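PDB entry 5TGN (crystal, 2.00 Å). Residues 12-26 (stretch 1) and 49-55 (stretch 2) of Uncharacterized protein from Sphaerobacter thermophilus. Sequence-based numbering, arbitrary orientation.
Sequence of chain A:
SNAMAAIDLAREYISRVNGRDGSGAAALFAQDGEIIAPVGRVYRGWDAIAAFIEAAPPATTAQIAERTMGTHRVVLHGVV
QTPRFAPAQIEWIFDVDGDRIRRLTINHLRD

Stretch 1 (12-26) EYISRVNGRDGSGAA
Stretch 2, residues 49-55: IAAFIEA

This is an apolar helix-packing contact in which one isoleucine, Ile53, plugs a hole lined by two consecutive helices, with no direct hydrogen bond crossing between the stretches. The first stretch is helical over 12-18, leaves helical phi/psi at Gly19, passes through Arg20 with positive phi (60/20), and resumes as a helix at Gly22. The axis of this second helix approaches that of helix 49-54 to 8.3 Å at 134°, whereas helix 12-18 stays 11.5 Å away at 57°. Close approach centres on Gly22, whose CA lies 4.5 Å from Ala50 CA; a CB here would point toward the partner and come within 3.2 Å of Ala50 O, so glycine suits the crossing.

Ile53 (chi1 m, chi2 t) points toward stretch 1 and sits among Tyr13, Val17, Gly22 and Ala25. Its CG2 lies 3.6 Å from Gly22 CA, while its CD1 reaches Ala25 CB at 3.3 Å, Tyr13 CE1 at 4.1 Å and Val17 CG2 at 4.2 Å. Tyr13 and Val17 both have chi1 t. The small Ala25 lets the isoleucine tip come in closely. One helical turn earlier, Ile49 (m, t) also points toward the partner, placing CG2 4.1 Å from Ala26 CB.

Polar groups organise the turn. Asp21 (chi1 t) points away from the contact and caps the second helix, its OD1 accepting from Gly24 N at 2.9 Å; its OD2 forms a salt bridge with Arg16 NH1 at 3.0 Å, tying the cap to the preceding helix. At the margin, water 1 donates to Glu54 OE1 (2.4 Å) and accepts from Gly22 N (3.0 Å), bridging the stretches. The poorly ordered Arg20 brings NH2 to 3.4 Å from Glu54 O, but the angle is too poor for a hydrogen bond.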

ATOM      1  N   GLU A  12      -5.046  16.908 -15.413  1.00 22.02           N
ATOM      2  CA  GLU A  12      -4.232  16.254 -16.430  1.00 22.86           C
ATOM      3  C   GLU A  12      -3.543  15.014 -15.868  1.00 20.49           C
ATOM      4  O   GLU A  12      -3.356  14.027 -16.587  1.00 20.97           O
ATOM      5  CB  GLU A  12      -3.190  17.223 -16.997  1.00 25.01           C
ATOM      6  CG  GLU A  12      -2.415  16.638 -18.169  1.00 33.95           C
ATOM      7  CD  GLU A  12      -3.312  16.350 -19.373  1.00 40.05           C
ATOM      8  OE1 GLU A  12      -4.429  16.921 -19.448  1.00 42.46           O
ATOM      9  OE2 GLU A  12      -2.910  15.539 -20.234  1.00 41.23           O
ATOM     10  N   TYR A  13      -3.127  15.063 -14.602  1.00 18.79           N
ATOM     11  CA  TYR A  13      -2.539  13.882 -13.977  1.00 17.05           C
ATOM     12  C   TYR A  13      -3.515  12.719 -14.038  1.00 16.10           C
ATOM     13  O   TYR A  13      -3.178  11.634 -14.510  1.00 16.33           O
ATOM     14  CB  TYR A  13      -2.133  14.185 -12.524  1.00 15.22           C
ATOM     15  CG  TYR A  13      -1.670  12.912 -11.817  1.00 17.82           C
ATOM     16  CD1 TYR A  13      -0.335  12.507 -11.872  1.00 19.02           C
ATOM     17  CD2 TYR A  13      -2.583  12.077 -11.166  1.00 20.68           C
ATOM     18  CE1 TYR A  13       0.086  11.322 -11.257  1.00 21.68           C
ATOM     19  CE2 TYR A  13      -2.166  10.896 -10.539  1.00 17.54           C
ATOM     20  CZ  TYR A  13      -0.837  10.530 -10.604  1.00 20.93           C
ATOM     21  OH  TYR A  13      -0.431   9.350 -10.016  1.00 23.10           O
ATOM     22  N   ILE A  14      -4.765  12.955 -13.639  1.00 20.55           N
ATOM     23  CA  ILE A  14      -5.773  11.900 -13.724  1.00 18.99           C
ATOM     24  C   ILE A  14      -5.939  11.426 -15.165  1.00 21.68           C
ATOM     25  O   ILE A  14      -6.089  10.228 -15.430  1.00 19.41           O
ATOM     26  CB  ILE A  14      -7.117  12.392 -13.143  1.00 22.70           C
ATOM     27  CG1 ILE A  14      -6.965  12.802 -11.682  1.00 20.62           C
ATOM     28  CG2 ILE A  14      -8.211  11.292 -13.285  1.00 17.93           C
ATOM     29  CD1 ILE A  14      -6.594  11.600 -10.738  1.00 19.64           C
ATOM     30  N   SER A  15      -5.960  12.353 -16.118  1.00 20.54           N
ATOM     31  CA  SER A  15      -6.169  11.933 -17.503  1.00 23.46           C
ATOM     32  C   SER A  15      -5.020  11.047 -17.969  1.00 23.58           C
ATOM     33  O   SER A  15      -5.233  10.037 -18.659  1.00 25.49           O
ATOM     34  CB  SER A  15      -6.324  13.163 -18.407  1.00 31.83           C
ATOM     35  OG  SER A  15      -6.552  12.788 -19.752  1.00 39.48           O
ATOM     36  N   ARG A  16      -3.797  11.399 -17.577  1.00 22.02           N
ATOM     37  CA  ARG A  16      -2.616  10.653 -18.017  1.00 31.09           C
ATOM     38  C   ARG A  16      -2.565   9.264 -17.387  1.00 21.22           C
ATOM     39  O   ARG A  16      -2.200   8.290 -18.051  1.00 27.90           O
ATOM     40  CB  ARG A  16      -1.335  11.433 -17.679  1.00 21.62           C
ATOM     41  CG  ARG A  16      -1.107  12.707 -18.476  1.00 30.95           C
ATOM     42  CD  ARG A  16      -1.082  12.454 -19.958  1.00 40.07           C
ATOM     43  NE  ARG A  16      -2.426  12.529 -20.526  1.00 51.49           N
ATOM     44  CZ  ARG A  16      -2.889  11.744 -21.500  1.00 53.93           C
ATOM     45  NH1 ARG A  16      -2.115  10.802 -22.043  1.00 45.44           N
ATOM     46  NH2 ARG A  16      -4.142  11.898 -21.925  1.00 55.26           N
ATOM     47  N   VAL A  17      -2.953   9.153 -16.116  1.00 20.72           N
ATOM     48  CA  VAL A  17      -2.985   7.853 -15.455  1.00 25.57           C
ATOM     49  C   VAL A  17      -4.064   6.951 -16.060  1.00 28.09           C
ATOM     50  O   VAL A  17      -3.823   5.756 -16.289  1.00 24.57           O
ATOM     51  CB  VAL A  17      -3.158   8.047 -13.937  1.00 31.81           C
ATOM     52  CG1 VAL A  17      -3.536   6.734 -13.271  1.00 41.35           C
ATOM     53  CG2 VAL A  17      -1.866   8.584 -13.360  1.00 29.20           C
ATOM     54  N   ASN A  18      -5.249   7.505 -16.382  1.00 21.76           N
ATOM     55  CA  ASN A  18      -6.245   6.712 -17.121  1.00 25.00           C
ATOM     56  C   ASN A  18      -5.706   6.218 -18.455  1.00 31.79           C
ATOM     57  O   ASN A  18      -6.143   5.174 -18.955  1.00 33.40           O
ATOM     58  CB  ASN A  18      -7.517   7.528 -17.368  1.00 26.37           C
ATOM     59  CG  ASN A  18      -8.407   7.569 -16.156  1.00 39.48           C
ATOM     60  OD1 ASN A  18      -8.590   6.551 -15.501  1.00 44.40           O
ATOM     61  ND2 ASN A  18      -8.952   8.736 -15.838  1.00 34.05           N
ATOM     62  N   GLY A  19      -4.790   6.964 -19.064  1.00 40.22           N
ATOM     63  CA  GLY A  19      -4.192   6.547 -20.311  1.00 46.64           C
ATOM     64  C   GLY A  19      -2.967   5.674 -20.155  1.00 47.77           C
ATOM     65  O   GLY A  19      -2.293   5.407 -21.152  1.00 57.91           O
ATOM     66  N   ARG A  20      -2.658   5.236 -18.934  1.00 43.55           N
ATOM     67  CA  ARG A  20      -1.476   4.437 -18.604  1.00 54.09           C
ATOM     68  C   ARG A  20      -0.170   5.162 -18.936  1.00 56.59           C
ATOM     69  O   ARG A  20       0.889   4.533 -19.040  1.00 57.17           O
ATOM     70  CB  ARG A  20      -1.517   3.071 -19.302  1.00 57.56           C
ATOM     71  CG  ARG A  20      -2.784   2.270 -19.028  1.00 68.10           C
ATOM     72  CD  ARG A  20      -2.474   0.810 -18.727  1.00 72.65           C
ATOM     73  NE  ARG A  20      -1.659   0.695 -17.524  1.00 74.01           N
ATOM     74  CZ  ARG A  20      -1.364  -0.448 -16.915  1.00 73.15           C
ATOM     75  NH1 ARG A  20      -1.816  -1.604 -17.393  1.00 78.56           N
ATOM     76  NH2 ARG A  20      -0.612  -0.426 -15.826  1.00 70.16           N
ATOM     77  N   ASP A  21      -0.223   6.485 -19.071  1.00 46.49           N
ATOM     78  CA  ASP A  21       0.841   7.248 -19.716  1.00 35.35           C
ATOM     79  C   ASP A  21       1.791   7.735 -18.630  1.00 29.06           C
ATOM     80  O   ASP A  21       1.691   8.858 -18.145  1.00 28.44           O
ATOM     81  CB  ASP A  21       0.231   8.376 -20.530  1.00 31.73           C
ATOM     82  CG  ASP A  21       1.266   9.238 -21.212  1.00 38.81           C
ATOM     83  OD1 ASP A  21       2.478   8.914 -21.175  1.00 39.34           O
ATOM     84  OD2 ASP A  21       0.858  10.261 -21.781  1.00 34.89           O
ATOM     85  N   GLY A  22       2.746   6.879 -18.255  1.00 23.58           N
ATOM     86  CA  GLY A  22       3.655   7.237 -17.167  1.00 22.89           C
ATOM     87  C   GLY A  22       4.544   8.425 -17.490  1.00 27.58           C
ATOM     88  O   GLY A  22       4.832   9.253 -16.616  1.00 26.19           O
ATOM     89  N   SER A  23       4.997   8.529 -18.747  1.00 26.55           N
ATOM     90  CA  SER A  23       5.848   9.656 -19.124  1.00 24.58           C
ATOM     91  C   SER A  23       5.072  10.959 -19.119  1.00 26.07           C
ATOM     92  O   SER A  23       5.573  11.987 -18.653  1.00 26.42           O
ATOM     93  CB  SER A  23       6.463   9.446 -20.508  1.00 30.83           C
ATOM     94  OG  SER A  23       7.252   8.276 -20.555  1.00 33.45           O
ATOM     95  N   GLY A  24       3.870  10.955 -19.675  1.00 20.23           N
ATOM     96  CA  GLY A  24       3.113  12.188 -19.701  1.00 22.19           C
ATOM     97  C   GLY A  24       2.747  12.628 -18.304  1.00 20.22           C
ATOM     98  O   GLY A  24       2.736  13.822 -18.004  1.00 22.56           O
ATOM     99  N   ALA A  25       2.484  11.673 -17.415  1.00 18.86           N
ATOM    100  CA  ALA A  25       2.202  12.056 -16.037  1.00 19.03           C
ATOM    101  C   ALA A  25       3.453  12.583 -15.349  1.00 18.93           C
ATOM    102  O   ALA A  25       3.392  13.584 -14.626  1.00 19.52           O
ATOM    103  CB  ALA A  25       1.606  10.874 -15.276  1.00 19.39           C
ATOM    104  N   ALA A  26       4.599  11.930 -15.568  1.00 16.20           N
ATOM    105  CA  ALA A  26       5.847  12.395 -14.967  1.00 18.54           C
ATOM    106  C   ALA A  26       6.199  13.812 -15.411  1.00 24.95           C
ATOM    107  O   ALA A  26       6.709  14.607 -14.612  1.00 22.87           O
ATOM    108  CB  ALA A  26       6.993  11.439 -15.317  1.00 18.42           C
ATOM    109  N   ILE A  49       8.685   8.124 -10.682  1.00 17.62           N
ATOM    110  CA  ILE A  49       7.264   8.364 -10.862  1.00 16.23           C
ATOM    111  C   ILE A  49       6.732   7.534 -12.019  1.00 19.25           C
ATOM    112  O   ILE A  49       5.694   6.882 -11.902  1.00 21.38           O
ATOM    113  CB  ILE A  49       7.012   9.874 -11.060  1.00 18.14           C
ATOM    114  CG1 ILE A  49       7.213  10.634  -9.730  1.00 21.88           C
ATOM    115  CG2 ILE A  49       5.632  10.140 -11.652  1.00 14.99           C
ATOM    116  CD1 ILE A  49       7.337  12.165  -9.904  1.00 20.97           C
ATOM    117  N   ALA A  50       7.455   7.512 -13.144  1.00 20.38           N
ATOM    118  CA  ALA A  50       7.007   6.720 -14.283  1.00 20.07           C
ATOM    119  C   ALA A  50       6.868   5.255 -13.908  1.00 23.58           C
ATOM    120  O   ALA A  50       5.906   4.600 -14.312  1.00 21.35           O
ATOM    121  CB  ALA A  50       7.974   6.882 -15.461  1.00 19.81           C
ATOM    122  N   ALA A  51       7.816   4.731 -13.124  1.00 18.29           N
ATOM    123  CA  ALA A  51       7.773   3.328 -12.724  1.00 21.68           C
ATOM    124  C   ALA A  51       6.561   3.047 -11.854  1.00 18.21           C
ATOM    125  O   ALA A  51       5.883   2.024 -12.029  1.00 17.25           O
ATOM    126  CB  ALA A  51       9.063   2.957 -11.970  1.00 19.13           C
ATOM    127  N   PHE A  52       6.288   3.934 -10.886  1.00 16.30           N
ATOM    128  CA  PHE A  52       5.111   3.764 -10.046  1.00 15.83           C
ATOM    129  C   PHE A  52       3.847   3.682 -10.885  1.00 17.95           C
ATOM    130  O   PHE A  52       3.013   2.785 -10.700  1.00 17.63           O
ATOM    131  CB  PHE A  52       5.019   4.914  -9.041  1.00 18.88           C
ATOM    132  CG  PHE A  52       3.705   4.966  -8.307  1.00 20.36           C
ATOM    133  CD1 PHE A  52       3.441   4.077  -7.253  1.00 15.15           C
ATOM    134  CD2 PHE A  52       2.739   5.910  -8.659  1.00 17.69           C
ATOM    135  CE1 PHE A  52       2.185   4.123  -6.569  1.00 14.65           C
ATOM    136  CE2 PHE A  52       1.514   5.978  -7.971  1.00 17.73           C
ATOM    137  CZ  PHE A  52       1.257   5.088  -6.917  1.00 16.03           C
ATOM    138  N   ILE A  53       3.690   4.615 -11.829  1.00 15.28           N
ATOM    139  CA  ILE A  53       2.479   4.671 -12.634  1.00 19.48           C
ATOM    140  C   ILE A  53       2.354   3.441 -13.518  1.00 22.26           C
ATOM    141  O   ILE A  53       1.267   2.875 -13.648  1.00 18.93           O
ATOM    142  CB  ILE A  53       2.478   5.969 -13.458  1.00 23.21           C
ATOM    143  CG1 ILE A  53       2.200   7.137 -12.505  1.00 26.14           C
ATOM    144  CG2 ILE A  53       1.466   5.899 -14.611  1.00 21.31           C
ATOM    145  CD1 ILE A  53       2.342   8.417 -13.146  1.00 29.61           C
ATOM    146  N   GLU A  54       3.462   2.997 -14.120  1.00 15.34           N
ATOM    147  CA  GLU A  54       3.442   1.806 -14.961  1.00 22.48           C
ATOM    148  C   GLU A  54       3.137   0.535 -14.165  1.00 19.13           C
ATOM    149  O   GLU A  54       2.660  -0.444 -14.744  1.00 20.99           O
ATOM    150  CB  GLU A  54       4.784   1.679 -15.704  1.00 22.09           C
ATOM    151  CG  GLU A  54       4.807   2.531 -16.992  1.00 50.71           C
ATOM    152  CD  GLU A  54       6.209   2.977 -17.440  1.00 63.64           C
ATOM    153  OE1 GLU A  54       6.281   3.685 -18.474  1.00 66.41           O
ATOM    154  OE2 GLU A  54       7.223   2.645 -16.769  1.00 66.91           O
ATOM    155  N   ALA A  55       3.378   0.532 -12.854  1.00 17.70           N
ATOM    156  CA  ALA A  55       3.110  -0.647 -12.034  1.00 21.09           C
ATOM    157  C   ALA A  55       1.627  -0.837 -11.688  1.00 20.31           C
ATOM    158  O   ALA A  55       1.263  -1.904 -11.164  1.00 19.46           O
ATOM    159  CB  ALA A  55       3.950  -0.569 -10.758  1.00 18.15           C
TER
HETATM  160  O   HOH W   1       4.263   4.567 -19.540  1.00 46.52           O